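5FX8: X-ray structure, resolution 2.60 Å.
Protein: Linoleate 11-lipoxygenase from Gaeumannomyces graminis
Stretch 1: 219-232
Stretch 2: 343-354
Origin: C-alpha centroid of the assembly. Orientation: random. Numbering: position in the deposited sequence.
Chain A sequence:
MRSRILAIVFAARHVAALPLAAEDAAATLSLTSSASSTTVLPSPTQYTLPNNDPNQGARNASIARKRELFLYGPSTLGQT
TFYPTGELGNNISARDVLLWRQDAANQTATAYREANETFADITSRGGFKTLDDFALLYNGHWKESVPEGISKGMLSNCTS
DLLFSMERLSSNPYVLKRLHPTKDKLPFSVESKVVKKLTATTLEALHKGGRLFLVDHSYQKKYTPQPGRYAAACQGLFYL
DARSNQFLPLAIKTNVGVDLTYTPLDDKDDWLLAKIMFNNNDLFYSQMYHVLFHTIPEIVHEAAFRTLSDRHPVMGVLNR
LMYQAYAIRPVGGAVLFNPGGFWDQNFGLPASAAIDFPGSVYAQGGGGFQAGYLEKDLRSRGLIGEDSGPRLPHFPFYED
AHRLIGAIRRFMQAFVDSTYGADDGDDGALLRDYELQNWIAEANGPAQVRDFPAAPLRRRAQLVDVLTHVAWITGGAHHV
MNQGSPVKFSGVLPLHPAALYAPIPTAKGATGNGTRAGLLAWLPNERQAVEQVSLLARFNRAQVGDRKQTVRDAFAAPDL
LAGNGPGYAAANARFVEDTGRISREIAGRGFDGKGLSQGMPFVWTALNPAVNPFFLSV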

# COMPACT_ATOMS: atom_id res chain seq x y z
N TYR A 219 19.05 -18.96 -2.83
CA TYR A 219 17.95 -19.90 -2.65
C TYR A 219 16.99 -19.92 -3.83
O TYR A 219 16.29 -20.91 -4.03
CB TYR A 219 17.19 -19.57 -1.35
CG TYR A 219 16.22 -20.63 -0.90
CD1 TYR A 219 16.65 -21.69 -0.12
CD2 TYR A 219 14.87 -20.57 -1.25
CE1 TYR A 219 15.77 -22.68 0.29
CE2 TYR A 219 13.98 -21.56 -0.85
CZ TYR A 219 14.44 -22.62 -0.08
OH TYR A 219 13.57 -23.61 0.34
N GLN A 220 16.93 -18.85 -4.62
CA GLN A 220 16.04 -18.85 -5.77
C GLN A 220 16.55 -19.73 -6.91
O GLN A 220 15.90 -19.86 -7.94
CB GLN A 220 15.81 -17.42 -6.26
CG GLN A 220 15.20 -16.52 -5.23
CD GLN A 220 15.11 -15.07 -5.66
OE1 GLN A 220 14.93 -14.74 -6.84
NE2 GLN A 220 15.26 -14.18 -4.70
N LYS A 221 17.71 -20.33 -6.74
CA LYS A 221 18.19 -21.34 -7.66
C LYS A 221 17.22 -22.52 -7.74
O LYS A 221 17.09 -23.15 -8.80
CB LYS A 221 19.57 -21.75 -7.19
CG LYS A 221 20.30 -22.75 -7.95
CD LYS A 221 21.57 -23.09 -7.21
CE LYS A 221 21.27 -23.38 -5.75
NZ LYS A 221 22.43 -23.94 -5.03
N LYS A 222 16.50 -22.79 -6.65
CA LYS A 222 15.51 -23.85 -6.49
C LYS A 222 14.28 -23.71 -7.39
O LYS A 222 13.55 -24.69 -7.58
CB LYS A 222 15.11 -23.89 -5.01
CG LYS A 222 13.73 -24.34 -4.69
CD LYS A 222 13.46 -24.20 -3.21
CE LYS A 222 12.14 -24.86 -2.85
NZ LYS A 222 11.95 -24.91 -1.38
N TYR A 223 14.06 -22.55 -8.00
CA TYR A 223 12.88 -22.28 -8.80
C TYR A 223 13.22 -22.20 -10.29
O TYR A 223 14.34 -21.84 -10.67
CB TYR A 223 12.22 -20.97 -8.36
CG TYR A 223 11.89 -20.93 -6.88
CD1 TYR A 223 11.15 -21.95 -6.30
CD2 TYR A 223 12.36 -19.93 -6.06
CE1 TYR A 223 10.88 -21.94 -4.99
CE2 TYR A 223 12.08 -19.91 -4.73
CZ TYR A 223 11.33 -20.92 -4.19
OH TYR A 223 11.04 -20.95 -2.85
N THR A 224 12.24 -22.53 -11.12
CA THR A 224 12.34 -22.52 -12.56
C THR A 224 11.50 -21.40 -13.13
O THR A 224 10.30 -21.35 -12.86
CB THR A 224 11.87 -23.84 -13.14
OG1 THR A 224 12.53 -24.92 -12.46
CG2 THR A 224 12.14 -23.91 -14.63
N PRO A 225 12.06 -20.53 -13.95
CA PRO A 225 11.27 -19.44 -14.51
C PRO A 225 10.17 -19.93 -15.43
O PRO A 225 10.22 -21.03 -15.99
CB PRO A 225 12.30 -18.63 -15.29
CG PRO A 225 13.56 -18.98 -14.70
CD PRO A 225 13.46 -20.41 -14.34
N GLN A 226 9.15 -19.09 -15.58
CA GLN A 226 8.13 -19.33 -16.58
C GLN A 226 8.75 -19.30 -17.97
O GLN A 226 9.70 -18.54 -18.21
CB GLN A 226 7.05 -18.27 -16.50
CG GLN A 226 6.34 -18.13 -15.18
CD GLN A 226 5.24 -17.14 -15.32
OE1 GLN A 226 4.20 -17.45 -15.88
NE2 GLN A 226 5.47 -15.92 -14.86
N PRO A 227 8.22 -20.07 -18.91
CA PRO A 227 8.75 -20.04 -20.28
C PRO A 227 8.74 -18.64 -20.87
O PRO A 227 7.81 -17.86 -20.65
CB PRO A 227 7.80 -20.97 -21.05
CG PRO A 227 6.58 -21.10 -20.17
CD PRO A 227 7.08 -20.99 -18.76
N GLY A 228 9.78 -18.32 -21.63
CA GLY A 228 9.98 -16.97 -22.11
C GLY A 228 10.52 -16.01 -21.07
O GLY A 228 10.79 -14.85 -21.41
N ARG A 229 10.67 -16.45 -19.81
CA ARG A 229 11.22 -15.71 -18.70
C ARG A 229 12.49 -16.37 -18.19
O ARG A 229 12.68 -17.58 -18.30
CB ARG A 229 10.25 -15.64 -17.52
CG ARG A 229 8.90 -15.17 -17.92
CD ARG A 229 8.88 -13.79 -18.54
NE ARG A 229 7.54 -13.36 -18.86
CZ ARG A 229 7.01 -13.46 -20.08
NH1 ARG A 229 7.64 -14.00 -21.11
NH2 ARG A 229 5.78 -13.04 -20.29
N TYR A 230 13.33 -15.54 -17.60
CA TYR A 230 14.61 -16.01 -17.11
C TYR A 230 14.90 -15.32 -15.80
O TYR A 230 14.28 -14.32 -15.46
CB TYR A 230 15.69 -15.75 -18.15
CG TYR A 230 15.31 -16.22 -19.52
CD1 TYR A 230 14.58 -15.41 -20.37
CD2 TYR A 230 15.68 -17.48 -19.95
CE1 TYR A 230 14.23 -15.84 -21.62
CE2 TYR A 230 15.35 -17.92 -21.20
CZ TYR A 230 14.63 -17.11 -22.03
OH TYR A 230 14.31 -17.56 -23.29
N ALA A 231 15.86 -15.86 -15.05
CA ALA A 231 16.18 -15.33 -13.74
C ALA A 231 17.46 -15.97 -13.23
O ALA A 231 17.77 -17.11 -13.60
CB ALA A 231 15.05 -15.58 -12.74
N ALA A 232 18.19 -15.26 -12.37
CA ALA A 232 19.41 -15.78 -11.77
C ALA A 232 19.14 -16.16 -10.32
O ALA A 232 17.98 -16.34 -9.93
CB ALA A 232 20.54 -14.75 -11.91
N TRP A 343 0.66 -11.90 -10.67
CA TRP A 343 2.04 -12.30 -10.49
C TRP A 343 2.54 -13.00 -11.74
O TRP A 343 3.54 -12.57 -12.33
CB TRP A 343 2.22 -13.19 -9.25
CG TRP A 343 3.66 -13.63 -9.06
CD1 TRP A 343 4.25 -14.72 -9.60
CD2 TRP A 343 4.68 -12.97 -8.29
NE1 TRP A 343 5.57 -14.79 -9.24
CE2 TRP A 343 5.86 -13.73 -8.43
CE3 TRP A 343 4.71 -11.83 -7.48
CZ2 TRP A 343 7.06 -13.39 -7.79
CZ3 TRP A 343 5.91 -11.48 -6.86
CH2 TRP A 343 7.06 -12.27 -7.01
N ASP A 344 1.84 -14.05 -12.18
CA ASP A 344 2.25 -14.80 -13.36
C ASP A 344 2.40 -13.89 -14.56
O ASP A 344 3.36 -14.01 -15.32
CB ASP A 344 1.26 -15.93 -13.68
CG ASP A 344 1.48 -17.17 -12.85
OD1 ASP A 344 2.60 -17.37 -12.34
OD2 ASP A 344 0.52 -17.95 -12.71
N GLN A 345 1.47 -12.96 -14.73
CA GLN A 345 1.50 -12.02 -15.84
C GLN A 345 2.78 -11.20 -15.86
O GLN A 345 3.25 -10.83 -16.93
CB GLN A 345 0.30 -11.09 -15.80
CG GLN A 345 -1.05 -11.69 -16.00
CD GLN A 345 -2.17 -10.71 -15.65
OE1 GLN A 345 -1.98 -9.49 -15.69
NE2 GLN A 345 -3.34 -11.25 -15.26
N ASN A 346 3.32 -10.83 -14.69
CA ASN A 346 4.38 -9.83 -14.68
C ASN A 346 5.74 -10.31 -14.19
O ASN A 346 6.75 -9.76 -14.59
CB ASN A 346 3.96 -8.64 -13.83
CG ASN A 346 2.79 -7.93 -14.39
OD1 ASN A 346 2.94 -7.10 -15.26
ND2 ASN A 346 1.61 -8.26 -13.91
N PHE A 347 5.80 -11.29 -13.31
CA PHE A 347 7.08 -11.65 -12.74
C PHE A 347 7.68 -12.86 -13.45
O PHE A 347 6.99 -13.61 -14.15
CB PHE A 347 6.94 -11.94 -11.26
CG PHE A 347 6.70 -10.72 -10.42
CD1 PHE A 347 5.47 -10.08 -10.42
CD2 PHE A 347 7.69 -10.23 -9.59
CE1 PHE A 347 5.26 -8.98 -9.64
CE2 PHE A 347 7.48 -9.14 -8.80
CZ PHE A 347 6.27 -8.51 -8.82
N GLY A 348 8.99 -13.01 -13.26
CA GLY A 348 9.82 -14.04 -13.83
C GLY A 348 9.54 -15.43 -13.33
O GLY A 348 9.32 -16.34 -14.13
N LEU A 349 9.52 -15.61 -12.03
CA LEU A 349 9.21 -16.89 -11.41
C LEU A 349 7.70 -17.10 -11.29
O LEU A 349 6.95 -16.15 -11.03
CB LEU A 349 9.84 -16.97 -10.03
CG LEU A 349 11.36 -16.87 -9.99
CD1 LEU A 349 11.85 -17.34 -8.67
CD2 LEU A 349 12.00 -17.68 -11.07
N PRO A 350 7.23 -18.33 -11.45
CA PRO A 350 5.78 -18.59 -11.40
C PRO A 350 5.24 -18.39 -9.99
O PRO A 350 5.97 -18.41 -9.00
CB PRO A 350 5.66 -20.06 -11.81
CG PRO A 350 6.92 -20.66 -11.36
CD PRO A 350 7.99 -19.58 -11.56
N ALA A 351 3.91 -18.22 -9.93
CA ALA A 351 3.22 -18.02 -8.66
C ALA A 351 3.47 -19.17 -7.69
O ALA A 351 3.46 -18.95 -6.47
CB ALA A 351 1.72 -17.85 -8.87
N SER A 352 3.70 -20.38 -8.20
CA SER A 352 3.94 -21.51 -7.31
C SER A 352 5.24 -21.34 -6.54
O SER A 352 5.35 -21.78 -5.39
CB SER A 352 3.97 -22.79 -8.13
OG SER A 352 4.96 -22.67 -9.13
N ALA A 353 6.25 -20.73 -7.18
CA ALA A 353 7.53 -20.48 -6.52
C ALA A 353 7.43 -19.31 -5.55
O ALA A 353 7.94 -19.38 -4.43
CB ALA A 353 8.61 -20.22 -7.56
N ALA A 354 6.77 -18.23 -5.98
CA ALA A 354 6.47 -17.12 -5.09
C ALA A 354 5.78 -17.57 -3.81
O ALA A 354 6.14 -17.13 -2.72
CB ALA A 354 5.60 -16.09 -5.80
O HOH W 1 5.78 -12.69 -16.73

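A loop of stretch 1 packs against two helix ends and the loop joining them, with Q226 hydrogen-bonding to carbonyls of the first helix and of that loop, while a small apolar cluster around L349 and A353 packs beside it; together the two stretches bury 578 Å².

The polar part centres on Q226. Q226 N lies 3.1 Å from G348 O, and the N-H...O angle of 165° makes this a well-aligned hydrogen bond. The side chain leaves the backbone sideways, but with chi1 at m and chi2 at t its end comes nearer to the other stretch. There Q226 NE2 donates to D344 O at 2.9 Å and 172°. Q226 NE2 is also 2.9 Å from F347 O, but the angle of 120° marks that bond as weak, so equal distances conceal unequal geometry. D344 O has no helical partner, since G348 N is 6.1 Å from D344 O; F347, the first residue to leave helical phi/psi, and G348 lie beyond the helix.

Water 1 adds a bridge at the same site. Water 1 accepts from R229 NE at 2.8 Å and lies 3.1 Å from D344 O and 3.0 Å from F347 O, the two carbonyls that Q226 NE2 also approaches. R229 comes alongside through a type II turn from Q226 to R229, closed by R229 N to Q226 O at 2.8 Å. G228 adopts phi/psi of 77/-4, where a CB would be jammed against the preceding carbonyl O, so the turn itself calls for glycine.

The apolar part is built on L349. Its CA-to-CB bond points away from stretch 1, yet the end of the side chain turns back: L349 CD1 is 3.7 Å from Y223 CB, and L349 CD2 lies 4.1 Å from A231 CB and 4.2 Å from P225 CG. Y223 also receives A353, whose CB sits 3.3 Å from Y223 CD1 and 3.7 Å from the ring centroid, 29° off the normal, a CH-pi contact over one face. P350 packs between these regions, with its CD 3.2 Å from T224 O and its CB 3.9 Å from Q226 CG.

Bonds within stretch 2 tie down this surface. D344 OD1 accepts from A351 N at 2.9 Å and 152°, linking the helix on which D344 lies to the start of the next, where P350 is the N-cap residue. W343 NE1 donates to L349 O at 2.6 Å and 139°, fastening the intervening loop back onto the first helix.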